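Long-range contacts in NOL1/NOP2/sun family protein (Enterococcus faecium, PDB 3M4X), which probably methylates ribosomal RNA, as a member of the NOL1/NOP2/sun family with a methyltransferase domain and a PUA-like domain expected to bind RNA: residues Gln10-Lys15 / Asp26-Leu31; Glu167-Phe172 / Ala220-Lys225; Glu280-Ile285 / Phe296-Thr301; Gln409-Gly414 / Val445-Pro450. All coordinates share one frame; numbering follows the deposited sequence.

Interaction 1: Gln10-Lys15 / Asp26-Leu31; sequences QQFIKK and DFFSAL
F12 and I13 meet F27, F28 and L31 between two consecutive helices, 10-20 and 24-33. The two make a helical hairpin in the N-terminal domain of an RsmF-type methyltransferase. The short segments run roughly antiparallel, at 145°, and their axes come no closer than 11.6 Å. At that spacing the gap is bridged by long side chains, mostly aromatic. The F12 ring is the main bump on its helix. Its CG stands anti to the backbone N (chi1 174°), and the far end of the ring lies closer to helix 24-33 than its CB bond would suggest. The hollow that receives it is lined by F27, F28 and L31. F12 and F27 reach tip to tip, with CZ of F12 3.8 Å from CE2 of F27. L31 brings CD2 to the edge of the F12 ring, 3.7 Å from CE2 of F12. The same CD2 also lies over one face of the F27 ring, toward its rim, so one methyl touches both rings. F28 is the bump in the other direction. It crosses I13 obliquely. CG2 of I13 touches CZ of F28 at 4.0 Å, and CG1 of I13 lies over one face of the ring. F191 meets F12 edge-to-face, and F237 and W286 do the same with F27. The tip of F28 presses on the backbone, with CZ 3.3 Å from the carbonyl O of I13.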
loop_
_atom_site.group_PDB
_atom_site.type_symbol
_atom_site.label_atom_id
_atom_site.label_comp_id
_atom_site.label_asym_id
_atom_site.label_seq_id
_atom_site.Cartn_x
_atom_site.Cartn_y
_atom_site.Cartn_z
ATOM N N GLN A 10 -17.132 -14.245 26.050
ATOM C CA GLN A 10 -18.435 -14.024 26.676
ATOM C C GLN A 10 -18.809 -12.548 26.713
ATOM O O GLN A 10 -19.956 -12.191 26.443
ATOM C CB GLN A 10 -18.475 -14.609 28.097
ATOM C CG GLN A 10 -17.423 -15.676 28.362
ATOM C CD GLN A 10 -16.016 -15.101 28.420
ATOM O OE1 GLN A 10 -15.698 -14.302 29.303
ATOM N NE2 GLN A 10 -15.170 -15.501 27.474
ATOM N N GLN A 11 -17.847 -11.693 27.046
ATOM C CA GLN A 11 -18.125 -10.259 27.171
ATOM C C GLN A 11 -18.497 -9.621 25.834
ATOM O O GLN A 11 -19.305 -8.692 25.776
ATOM C CB GLN A 11 -16.935 -9.528 27.796
ATOM C CG GLN A 11 -16.610 -9.991 29.203
ATOM C CD GLN A 11 -17.835 -10.057 30.089
ATOM O OE1 GLN A 11 -18.159 -11.113 30.636
ATOM N NE2 GLN A 11 -18.528 -8.928 30.235
ATOM N N PHE A 12 -17.890 -10.140 24.772
ATOM C CA PHE A 12 -18.151 -9.727 23.398
ATOM C C PHE A 12 -19.558 -10.140 22.971
ATOM O O PHE A 12 -20.307 -9.345 22.401
ATOM C CB PHE A 12 -17.104 -10.380 22.491
ATOM C CG PHE A 12 -17.339 -10.165 21.024
ATOM C CD1 PHE A 12 -16.868 -9.020 20.390
ATOM C CD2 PHE A 12 -18.008 -11.115 20.272
ATOM C CE1 PHE A 12 -17.074 -8.831 19.037
ATOM C CE2 PHE A 12 -18.220 -10.926 18.919
ATOM C CZ PHE A 12 -17.753 -9.783 18.300
ATOM N N ILE A 13 -19.900 -11.395 23.253
ATOM C CA ILE A 13 -21.233 -11.931 22.993
ATOM C C ILE A 13 -22.348 -11.109 23.651
ATOM O O ILE A 13 -23.352 -10.789 23.014
ATOM C CB ILE A 13 -21.305 -13.424 23.424
ATOM C CG1 ILE A 13 -20.390 -14.260 22.530
ATOM C CG2 ILE A 13 -22.725 -13.958 23.359
ATOM C CD1 ILE A 13 -20.363 -15.732 22.866
ATOM N N LYS A 14 -22.170 -10.750 24.920
ATOM C CA LYS A 14 -23.142 -9.898 25.607
ATOM C C LYS A 14 -23.222 -8.503 24.971
ATOM O O LYS A 14 -24.312 -7.969 24.724
ATOM C CB LYS A 14 -22.797 -9.757 27.097
ATOM C CG LYS A 14 -22.554 -11.064 27.852
ATOM C CD LYS A 14 -22.496 -10.816 29.367
ATOM C CE LYS A 14 -21.414 -11.655 30.063
ATOM N NZ LYS A 14 -21.554 -13.139 29.886
ATOM N N LYS A 15 -22.062 -7.905 24.714
ATOM C CA LYS A 15 -22.025 -6.552 24.166
ATOM C C LYS A 15 -22.857 -6.495 22.891
ATOM O O LYS A 15 -23.740 -5.652 22.749
ATOM C CB LYS A 15 -20.576 -6.126 23.893
ATOM C CG LYS A 15 -20.385 -4.679 23.407
ATOM C CD LYS A 15 -18.916 -4.286 23.479
ATOM C CE LYS A 15 -18.693 -2.810 23.158
ATOM N NZ LYS A 15 -19.002 -2.501 21.736
ATOM N N ASP A 26 -27.246 -14.113 13.598
ATOM C CA ASP A 26 -26.613 -14.262 12.288
ATOM C C ASP A 26 -25.151 -13.826 12.361
ATOM O O ASP A 26 -24.282 -14.431 11.745
ATOM C CB ASP A 26 -27.382 -13.463 11.235
ATOM C CG ASP A 26 -28.877 -13.722 11.302
ATOM O OD1 ASP A 26 -29.372 -14.577 10.539
ATOM O OD2 ASP A 26 -29.555 -13.087 12.146
ATOM N N PHE A 27 -24.895 -12.799 13.160
ATOM C CA PHE A 27 -23.565 -12.230 13.323
ATOM C C PHE A 27 -22.596 -13.222 13.948
ATOM O O PHE A 27 -21.500 -13.437 13.420
ATOM C CB PHE A 27 -23.658 -10.945 14.158
ATOM C CG PHE A 27 -22.333 -10.313 14.478
ATOM C CD1 PHE A 27 -21.453 -9.949 13.464
ATOM C CD2 PHE A 27 -21.987 -10.034 15.797
ATOM C CE1 PHE A 27 -20.241 -9.350 13.760
ATOM C CE2 PHE A 27 -20.777 -9.427 16.108
ATOM C CZ PHE A 27 -19.900 -9.088 15.084
ATOM N N PHE A 28 -22.996 -13.824 15.064
ATOM C CA PHE A 28 -22.158 -14.808 15.751
ATOM C C PHE A 28 -22.005 -16.037 14.886
ATOM O O PHE A 28 -20.944 -16.663 14.858
ATOM C CB PHE A 28 -22.771 -15.239 17.087
ATOM C CG PHE A 28 -22.970 -14.114 18.067
ATOM C CD1 PHE A 28 -24.119 -14.053 18.846
ATOM C CD2 PHE A 28 -22.010 -13.122 18.216
ATOM C CE1 PHE A 28 -24.313 -13.007 19.764
ATOM C CE2 PHE A 28 -22.194 -12.074 19.131
ATOM C CZ PHE A 28 -23.351 -12.017 19.907
ATOM N N SER A 29 -23.084 -16.386 14.195
ATOM C CA SER A 29 -23.117 -17.563 13.330
ATOM C C SER A 29 -22.163 -17.365 12.141
ATOM O O SER A 29 -21.528 -18.314 11.668
ATOM C CB SER A 29 -24.560 -17.819 12.882
ATOM O OG SER A 29 -24.653 -18.773 11.854
ATOM N N ALA A 30 -22.035 -16.120 11.680
ATOM C CA ALA A 30 -21.076 -15.814 10.631
ATOM C C ALA A 30 -19.685 -15.942 11.208
ATOM O O ALA A 30 -18.799 -16.506 10.586
ATOM C CB ALA A 30 -21.295 -14.418 10.085
ATOM N N LEU A 31 -19.514 -15.446 12.425
ATOM C CA LEU A 31 -18.209 -15.415 13.071
ATOM C C LEU A 31 -17.673 -16.814 13.357
ATOM O O LEU A 31 -16.481 -17.074 13.191
ATOM C CB LEU A 31 -18.276 -14.593 14.366
ATOM C CG LEU A 31 -17.697 -13.167 14.434
ATOM C CD1 LEU A 31 -17.628 -12.459 13.077
ATOM C CD2 LEU A 31 -18.458 -12.323 15.451
#

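Interaction 2: Glu167-Phe172 / Ala220-Lys225; sequences ELVPHF and AIKMLK
In 167-172 the contact begins at L168, whose CB lies 3.7 Å from SE of M223, a selenomethionine just past the end of helix 205-222. V169 comes next. Its CG1 is anti to the backbone N (chi1 175°) and touches the aliphatic part of K222, 4.1 Å from CD of K222. The K222 chain is extended beyond CG and crosses V169 at a slant. The helix is kinked at P170 and H171, where the backbone N atoms lack bonds to the turn before. F172 then closes the contact. Its CB meets the selenium of M223 at 3.8 Å, while its ring leads away to F175 and F176. Its carbonyl O faces the backbone of M223 and takes a CA-H...O contact of 3.4 Å from CA of M223. M223 carries most of the contact: with chi2 at -177° its selenium rests against L168 and F172. This is packing within the Rossmann-like methyltransferase domain. M223 lies where helix 205-222 gives way to strand 224-225. Its side chain also touches F176 and I179 of strand 176-182 and L110 of strand 108-111, so M223 is held between helix 165-172 and the central sheet.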
loop_
_atom_site.group_PDB
_atom_site.type_symbol
_atom_site.label_atom_id
_atom_site.label_comp_id
_atom_site.label_asym_id
_atom_site.label_seq_id
_atom_site.Cartn_x
_atom_site.Cartn_y
_atom_site.Cartn_z
ATOM N N GLU A 167 5.621 12.593 15.277
ATOM C CA GLU A 167 6.949 12.926 14.782
ATOM C C GLU A 167 6.923 13.502 13.368
ATOM O O GLU A 167 7.856 14.178 12.955
ATOM C CB GLU A 167 7.849 11.692 14.835
ATOM C CG GLU A 167 8.026 11.157 16.247
ATOM C CD GLU A 167 8.755 9.827 16.298
ATOM O OE1 GLU A 167 8.778 9.115 15.272
ATOM O OE2 GLU A 167 9.295 9.493 17.376
ATOM N N LEU A 168 5.854 13.242 12.628
ATOM C CA LEU A 168 5.776 13.669 11.232
ATOM C C LEU A 168 5.260 15.094 11.091
ATOM O O LEU A 168 5.526 15.775 10.105
ATOM C CB LEU A 168 4.855 12.736 10.441
ATOM C CG LEU A 168 5.295 11.286 10.232
ATOM C CD1 LEU A 168 4.203 10.493 9.521
ATOM C CD2 LEU A 168 6.615 11.208 9.457
ATOM N N VAL A 169 4.490 15.523 12.078
ATOM C CA VAL A 169 3.814 16.805 12.023
ATOM C C VAL A 169 4.735 17.975 11.703
ATOM O O VAL A 169 4.442 18.749 10.794
ATOM C CB VAL A 169 3.059 17.076 13.321
ATOM C CG1 VAL A 169 2.464 18.471 13.295
ATOM C CG2 VAL A 169 1.988 16.021 13.508
ATOM N N PRO A 170 5.851 18.111 12.440
ATOM C CA PRO A 170 6.723 19.249 12.137
ATOM C C PRO A 170 7.111 19.292 10.661
ATOM O O PRO A 170 7.241 20.371 10.098
ATOM C CB PRO A 170 7.949 18.995 13.020
ATOM C CG PRO A 170 7.424 18.197 14.160
ATOM C CD PRO A 170 6.340 17.329 13.593
ATOM N N HIS A 171 7.268 18.132 10.036
ATOM C CA HIS A 171 7.676 18.069 8.637
ATOM C C HIS A 171 6.547 18.233 7.621
ATOM O O HIS A 171 6.800 18.587 6.470
ATOM C CB HIS A 171 8.396 16.749 8.360
ATOM C CG HIS A 171 9.601 16.536 9.218
ATOM N ND1 HIS A 171 10.880 16.803 8.782
ATOM C CD2 HIS A 171 9.719 16.093 10.492
ATOM C CE1 HIS A 171 11.737 16.528 9.749
ATOM N NE2 HIS A 171 11.059 16.095 10.796
ATOM N N PHE A 172 5.312 17.972 8.035
ATOM C CA PHE A 172 4.221 17.852 7.071
ATOM C C PHE A 172 2.961 18.616 7.456
ATOM O O PHE A 172 1.875 18.356 6.924
ATOM C CB PHE A 172 3.865 16.382 6.878
ATOM C CG PHE A 172 4.897 15.601 6.123
ATOM C CD1 PHE A 172 5.705 14.682 6.772
ATOM C CD2 PHE A 172 5.043 15.767 4.756
ATOM C CE1 PHE A 172 6.651 13.938 6.063
ATOM C CE2 PHE A 172 5.982 15.031 4.044
ATOM C CZ PHE A 172 6.790 14.120 4.701
ATOM N N ALA A 220 -2.858 13.570 12.686
ATOM C CA ALA A 220 -3.212 13.475 11.271
ATOM C C ALA A 220 -3.822 14.766 10.779
ATOM O O ALA A 220 -3.418 15.302 9.743
ATOM C CB ALA A 220 -4.190 12.293 11.026
ATOM N N ILE A 221 -4.802 15.271 11.518
ATOM C CA ILE A 221 -5.539 16.445 11.069
ATOM C C ILE A 221 -4.648 17.667 10.851
ATOM O O ILE A 221 -4.932 18.504 9.979
ATOM C CB ILE A 221 -6.702 16.789 12.010
ATOM C CG1 ILE A 221 -7.732 15.668 11.974
ATOM C CG2 ILE A 221 -7.361 18.078 11.584
ATOM C CD1 ILE A 221 -9.054 16.049 12.535
ATOM N N LYS A 222 -3.562 17.764 11.615
ATOM C CA LYS A 222 -2.623 18.869 11.428
ATOM C C LYS A 222 -1.896 18.808 10.067
ATOM O O LYS A 222 -1.380 19.821 9.559
ATOM C CB LYS A 222 -1.609 18.913 12.570
ATOM C CG LYS A 222 -2.228 19.080 13.944
ATOM C CD LYS A 222 -1.146 19.352 14.966
ATOM C CE LYS A 222 -1.555 18.918 16.359
ATOM N NZ LYS A 222 -0.341 18.864 17.240
HETATM N N MSE A 223 -1.857 17.627 9.462
HETATM C CA MSE A 223 -1.117 17.483 8.218
HETATM C C MSE A 223 -1.957 17.671 6.961
HETATM O O MSE A 223 -1.473 17.489 5.849
HETATM C CB MSE A 223 -0.362 16.161 8.224
HETATM C CG MSE A 223 0.666 16.149 9.349
HETATM SE SE MSE A 223 1.747 14.551 9.406
HETATM C CE MSE A 223 0.509 13.299 10.316
ATOM N N LEU A 224 -3.203 18.085 7.153
ATOM C CA LEU A 224 -4.160 18.240 6.069
ATOM C C LEU A 224 -4.103 19.650 5.502
ATOM O O LEU A 224 -3.968 20.611 6.256
ATOM C CB LEU A 224 -5.570 17.991 6.596
ATOM C CG LEU A 224 -6.455 16.834 6.136
ATOM C CD1 LEU A 224 -5.820 15.939 5.065
ATOM C CD2 LEU A 224 -6.935 16.030 7.349
ATOM N N LYS A 225 -4.199 19.775 4.177
ATOM C CA LYS A 225 -4.346 21.086 3.562
ATOM C C LYS A 225 -5.774 21.530 3.801
ATOM O O LYS A 225 -6.612 20.734 4.193
ATOM C CB LYS A 225 -4.094 21.031 2.053
ATOM C CG LYS A 225 -2.673 20.709 1.623
ATOM C CD LYS A 225 -2.623 20.412 0.122
ATOM C CE LYS A 225 -3.272 21.535 -0.708
ATOM N NZ LYS A 225 -3.353 21.160 -2.157
#

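Interaction 3: Glu280-Ile285 / Phe296-Thr301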
loop_
_atom_site.group_PDB
_atom_site.type_symbol
_atom_site.label_atom_id
_atom_site.label_comp_id
_atom_site.label_asym_id
_atom_site.label_seq_id
_atom_site.Cartn_x
_atom_site.Cartn_y
_atom_site.Cartn_z
ATOM N N GLU A 280 -24.779 7.975 8.662
ATOM C CA GLU A 280 -25.243 7.001 7.691
ATOM C C GLU A 280 -24.375 7.006 6.433
ATOM O O GLU A 280 -24.412 6.060 5.643
ATOM C CB GLU A 280 -26.706 7.279 7.325
ATOM C CG GLU A 280 -26.921 8.599 6.588
ATOM C CD GLU A 280 -27.034 9.818 7.514
ATOM O OE1 GLU A 280 -26.925 9.675 8.756
ATOM O OE2 GLU A 280 -27.251 10.925 6.984
ATOM N N LYS A 281 -23.606 8.077 6.252
ATOM C CA LYS A 281 -22.702 8.214 5.109
ATOM C C LYS A 281 -21.419 7.436 5.314
ATOM O O LYS A 281 -20.628 7.290 4.390
ATOM C CB LYS A 281 -22.336 9.680 4.875
ATOM C CG LYS A 281 -23.486 10.568 4.453
ATOM C CD LYS A 281 -23.027 12.026 4.425
ATOM C CE LYS A 281 -24.210 12.973 4.526
ATOM N NZ LYS A 281 -23.772 14.347 4.885
ATOM N N THR A 282 -21.187 6.976 6.537
ATOM C CA THR A 282 -20.064 6.089 6.795
ATOM C C THR A 282 -20.469 4.642 6.472
ATOM O O THR A 282 -21.657 4.322 6.377
ATOM C CB THR A 282 -19.533 6.242 8.236
ATOM O OG1 THR A 282 -20.469 5.687 9.168
ATOM C CG2 THR A 282 -19.307 7.738 8.565
ATOM N N ILE A 283 -19.477 3.780 6.283
ATOM C CA ILE A 283 -19.702 2.447 5.726
ATOM C C ILE A 283 -19.348 1.363 6.715
ATOM O O ILE A 283 -18.267 1.375 7.298
ATOM C CB ILE A 283 -18.808 2.196 4.506
ATOM C CG1 ILE A 283 -19.239 3.044 3.312
ATOM C CG2 ILE A 283 -18.784 0.712 4.151
ATOM C CD1 ILE A 283 -18.294 2.882 2.117
ATOM N N ARG A 284 -20.259 0.418 6.885
ATOM C CA ARG A 284 -19.972 -0.764 7.677
ATOM C C ARG A 284 -20.000 -2.007 6.810
ATOM O O ARG A 284 -20.818 -2.137 5.904
ATOM C CB ARG A 284 -20.950 -0.910 8.850
ATOM C CG ARG A 284 -20.498 -0.172 10.107
ATOM C CD ARG A 284 -21.543 -0.272 11.214
ATOM N NE ARG A 284 -21.084 0.318 12.468
ATOM C CZ ARG A 284 -20.366 -0.322 13.391
ATOM N NH1 ARG A 284 -20.011 -1.593 13.218
ATOM N NH2 ARG A 284 -19.997 0.315 14.495
ATOM N N ILE A 285 -19.092 -2.922 7.098
ATOM C CA ILE A 285 -19.118 -4.219 6.455
ATOM C C ILE A 285 -19.298 -5.278 7.540
ATOM O O ILE A 285 -18.452 -5.426 8.423
ATOM C CB ILE A 285 -17.843 -4.449 5.607
ATOM C CG1 ILE A 285 -17.825 -3.462 4.438
ATOM C CG2 ILE A 285 -17.794 -5.879 5.082
ATOM C CD1 ILE A 285 -16.584 -3.505 3.620
ATOM N N PHE A 296 -14.874 -0.786 9.074
ATOM C CA PHE A 296 -15.556 0.491 9.153
ATOM C C PHE A 296 -14.721 1.501 8.366
ATOM O O PHE A 296 -13.505 1.529 8.508
ATOM C CB PHE A 296 -15.662 0.920 10.622
ATOM C CG PHE A 296 -16.265 2.268 10.819
ATOM C CD1 PHE A 296 -17.646 2.440 10.769
ATOM C CD2 PHE A 296 -15.460 3.370 11.090
ATOM C CE1 PHE A 296 -18.214 3.692 10.972
ATOM C CE2 PHE A 296 -16.016 4.626 11.295
ATOM C CZ PHE A 296 -17.390 4.786 11.235
ATOM N N VAL A 297 -15.366 2.310 7.531
ATOM C CA VAL A 297 -14.673 3.379 6.821
ATOM C C VAL A 297 -15.465 4.673 6.788
ATOM O O VAL A 297 -16.680 4.658 6.643
ATOM C CB VAL A 297 -14.340 3.019 5.353
ATOM C CG1 VAL A 297 -13.478 4.121 4.742
ATOM C CG2 VAL A 297 -13.598 1.732 5.298
ATOM N N ALA A 298 -14.757 5.796 6.892
ATOM C CA ALA A 298 -15.377 7.109 6.805
ATOM C C ALA A 298 -14.492 8.065 6.001
ATOM O O ALA A 298 -13.257 8.008 6.079
ATOM C CB ALA A 298 -15.639 7.659 8.215
ATOM N N LYS A 299 -15.115 8.925 5.204
ATOM C CA LYS A 299 -14.370 9.962 4.483
ATOM C C LYS A 299 -14.823 11.348 4.938
ATOM O O LYS A 299 -16.013 11.630 4.967
ATOM C CB LYS A 299 -14.550 9.832 2.969
ATOM C CG LYS A 299 -13.794 10.887 2.176
ATOM C CD LYS A 299 -13.780 10.579 0.673
ATOM C CE LYS A 299 -15.177 10.673 0.094
ATOM N NZ LYS A 299 -15.208 10.646 -1.393
ATOM N N LEU A 300 -13.873 12.208 5.284
ATOM C CA LEU A 300 -14.191 13.555 5.753
ATOM C C LEU A 300 -13.388 14.602 5.010
ATOM O O LEU A 300 -12.297 14.320 4.526
ATOM C CB LEU A 300 -13.904 13.682 7.257
ATOM C CG LEU A 300 -14.693 12.679 8.105
ATOM C CD1 LEU A 300 -13.795 11.515 8.543
ATOM C CD2 LEU A 300 -15.329 13.379 9.309
ATOM N N THR A 301 -13.935 15.812 4.937
ATOM C CA THR A 301 -13.216 16.948 4.414
ATOM C C THR A 301 -12.846 17.899 5.552
ATOM O O THR A 301 -13.674 18.223 6.406
ATOM C CB THR A 301 -14.057 17.712 3.390
ATOM O OG1 THR A 301 -14.339 16.877 2.264
ATOM C CG2 THR A 301 -13.315 18.936 2.910
HETATM O O HOH W 1 -17.961 8.844 5.051
#
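I283 and V297 form the hydrogen-bonded pair of an antiparallel beta hairpin, strands 283-285 and 295-302, in the sheet of the methyltransferase domain. I283 N donates to V297 O at 3.0 Å, and V297 N returns a bond to I283 O at 3.1 Å. Both are nearly straight, the first at 169°. R284 and F296 are the next pair, non-hydrogen-bonded, with side chains on the face opposite to I283 and V297. F296 has CG anti to its backbone N (chi1 176°), and its ring leans across to the other strand. CG of R284 meets the edge of that ring in its plane, 3.9 Å from CD1 of F296. R284 NE forms a salt bridge with E243, and NH2 a hydrogen bond with F237 O. OG1 of T282 sits between its backbone N and carbonyl carbon (chi1 71°). It bonds to L279 O and lies 3.5 Å from CE1 of F296. The methyl of T282 packs on A298. Beyond them a water bridges the segments: it accepts from K299 N at 2.9 Å and lies 3.2 Å from K281 O.

Interaction 4: Gln409-Gly414 / Val445-Pro450; sequences QSYTAG and VKNFFP
Y411, N447 and F449 each hold CG anti to the backbone N (chi1 180° in Y411 and -175° in N447), and in this form their side chains meet. The amide of N447 reaches the end of helix 405-413. Its ND2 donates to Y411 O at 2.8 Å, in the carbonyl plane and on a lone pair, and Y411 O lies in the plane of the amide. That oxygen also accepts from G414 N, so two donors grip it. G414 has positive phi and ends the helix in a Schellman motif. The other end of the N447 amide is also held. OD1 of N447 accepts from F449 N, two residues on, at 2.9 Å, an Asx turn; the donor stands well above the carbonyl plane. OD1 bonds to R454 as well. One side chain thus ties a helix end to the chain leaving strand 444-447, inside the PUA-like domain, which is expected to bind RNA. Packing follows the same path. CB of F449 sits over one face of the Y411 ring, 3.8 Å from its centroid, in a CH-pi contact. The two rings are oblique, with planes at 58°. The methyl CG2 of T412 lies over a face of the F449 ring, 4.0 Å from its centroid, in a second CH-pi contact. The Y411 hydroxyl bonds to F437 O.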
loop_
_atom_site.group_PDB
_atom_site.type_symbol
_atom_site.label_atom_id
_atom_site.label_comp_id
_atom_site.label_asym_id
_atom_site.label_seq_id
_atom_site.Cartn_x
_atom_site.Cartn_y
_atom_site.Cartn_z
ATOM N N GLN A 409 12.750 -19.506 -13.434
ATOM C CA GLN A 409 13.099 -20.356 -12.293
ATOM C C GLN A 409 14.574 -20.218 -11.904
ATOM O O GLN A 409 14.893 -19.960 -10.743
ATOM C CB GLN A 409 12.795 -21.827 -12.597
ATOM C CG GLN A 409 11.631 -22.408 -11.823
ATOM C CD GLN A 409 10.409 -22.647 -12.696
ATOM O OE1 GLN A 409 10.493 -22.615 -13.924
ATOM N NE2 GLN A 409 9.265 -22.892 -12.062
ATOM N N SER A 410 15.465 -20.396 -12.881
ATOM C CA SER A 410 16.908 -20.300 -12.653
ATOM C C SER A 410 17.294 -18.924 -12.150
ATOM O O SER A 410 18.113 -18.785 -11.240
ATOM C CB SER A 410 17.673 -20.589 -13.944
ATOM O OG SER A 410 17.193 -21.767 -14.559
ATOM N N TYR A 411 16.691 -17.905 -12.751
ATOM C CA TYR A 411 16.965 -16.523 -12.380
ATOM C C TYR A 411 16.598 -16.227 -10.922
ATOM O O TYR A 411 17.422 -15.711 -10.163
ATOM C CB TYR A 411 16.259 -15.557 -13.340
ATOM C CG TYR A 411 16.486 -14.095 -13.012
ATOM C CD1 TYR A 411 17.719 -13.495 -13.237
ATOM C CD2 TYR A 411 15.462 -13.312 -12.474
ATOM C CE1 TYR A 411 17.926 -12.159 -12.930
ATOM C CE2 TYR A 411 15.658 -11.986 -12.172
ATOM C CZ TYR A 411 16.887 -11.409 -12.400
ATOM O OH TYR A 411 17.078 -10.074 -12.091
ATOM N N THR A 412 15.375 -16.560 -10.519
ATOM C CA THR A 412 14.960 -16.317 -9.133
ATOM C C THR A 412 15.682 -17.220 -8.125
ATOM O O THR A 412 15.745 -16.907 -6.938
ATOM C CB THR A 412 13.441 -16.430 -8.949
ATOM O OG1 THR A 412 12.987 -17.657 -9.529
ATOM C CG2 THR A 412 12.748 -15.263 -9.632
ATOM N N ALA A 413 16.234 -18.328 -8.606
ATOM C CA ALA A 413 17.120 -19.162 -7.793
ATOM C C ALA A 413 18.491 -18.508 -7.630
ATOM O O ALA A 413 19.244 -18.843 -6.713
ATOM C CB ALA A 413 17.267 -20.547 -8.412
ATOM N N GLY A 414 18.815 -17.586 -8.531
ATOM C CA GLY A 414 20.062 -16.851 -8.445
ATOM C C GLY A 414 21.099 -17.356 -9.431
ATOM O O GLY A 414 22.249 -16.935 -9.403
ATOM N N VAL A 445 23.986 -14.827 -19.338
ATOM C CA VAL A 445 23.325 -13.778 -18.570
ATOM C C VAL A 445 23.676 -13.885 -17.085
ATOM O O VAL A 445 23.319 -14.859 -16.423
ATOM C CB VAL A 445 21.800 -13.855 -18.762
ATOM C CG1 VAL A 445 21.098 -12.732 -18.022
ATOM C CG2 VAL A 445 21.467 -13.809 -20.243
ATOM N N LYS A 446 24.377 -12.880 -16.567
ATOM C CA LYS A 446 24.764 -12.857 -15.164
ATOM C C LYS A 446 23.618 -12.373 -14.284
ATOM O O LYS A 446 22.776 -11.589 -14.719
ATOM C CB LYS A 446 26.006 -11.989 -14.949
ATOM C CG LYS A 446 27.264 -12.549 -15.601
ATOM C CD LYS A 446 28.510 -11.860 -15.070
ATOM C CE LYS A 446 29.707 -12.796 -15.130
ATOM N NZ LYS A 446 30.725 -12.426 -14.113
ATOM N N ASN A 447 23.608 -12.827 -13.037
ATOM C CA ASN A 447 22.413 -12.728 -12.214
ATOM C C ASN A 447 22.354 -11.534 -11.273
ATOM O O ASN A 447 23.213 -11.365 -10.405
ATOM C CB ASN A 447 22.206 -14.018 -11.424
ATOM C CG ASN A 447 20.912 -14.007 -10.654
ATOM O OD1 ASN A 447 20.736 -13.213 -9.735
ATOM N ND2 ASN A 447 19.984 -14.864 -11.044
ATOM N N PHE A 448 21.321 -10.716 -11.443
ATOM C CA PHE A 448 21.103 -9.594 -10.546
ATOM C C PHE A 448 19.743 -9.596 -9.860
ATOM O O PHE A 448 19.205 -8.545 -9.492
ATOM C CB PHE A 448 21.422 -8.275 -11.245
ATOM C CG PHE A 448 22.888 -8.079 -11.432
ATOM C CD1 PHE A 448 23.534 -8.617 -12.527
ATOM C CD2 PHE A 448 23.637 -7.433 -10.469
ATOM C CE1 PHE A 448 24.889 -8.479 -12.679
ATOM C CE2 PHE A 448 25.003 -7.290 -10.620
ATOM C CZ PHE A 448 25.626 -7.814 -11.727
ATOM N N PHE A 449 19.200 -10.794 -9.674
ATOM C CA PHE A 449 18.068 -10.945 -8.777
ATOM C C PHE A 449 18.597 -10.783 -7.359
ATOM O O PHE A 449 19.534 -11.483 -6.963
ATOM C CB PHE A 449 17.386 -12.299 -8.952
ATOM C CG PHE A 449 16.059 -12.396 -8.241
ATOM C CD1 PHE A 449 15.011 -11.560 -8.592
ATOM C CD2 PHE A 449 15.865 -13.309 -7.217
ATOM C CE1 PHE A 449 13.797 -11.637 -7.946
ATOM C CE2 PHE A 449 14.649 -13.391 -6.564
ATOM C CZ PHE A 449 13.613 -12.560 -6.930
ATOM N N PRO A 450 18.025 -9.837 -6.598
ATOM C CA PRO A 450 18.525 -9.545 -5.248
ATOM C C PRO A 450 18.730 -10.815 -4.426
ATOM O O PRO A 450 17.838 -11.669 -4.378
ATOM C CB PRO A 450 17.428 -8.650 -4.659
ATOM C CG PRO A 450 16.900 -7.922 -5.863
ATOM C CD PRO A 450 16.934 -8.927 -6.989
#

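How the interactions relate
The four contacts follow one another in series along the chain; none nests in or crosses another. Interaction 1 closes a span of ten residues, the rest of the first helix and the turn into the second, in the N-terminal domain. Interaction 2 closes a span of 47 residues in the methyltransferase domain and ties a helix to the sheet. Interaction 3 closes a hairpin of that same sheet. The nearest atoms of interactions 2 and 3 are about 6 Å apart, those of interactions 1 and 3 about 7 Å, without touching. R284 of 280-285 and F27 of 26-31 both have partners at F237. Interaction 4 closes a span of 30 residues, mostly strands, inside the C-terminal PUA-like domain, its centre about 46 Å from that of interaction 3.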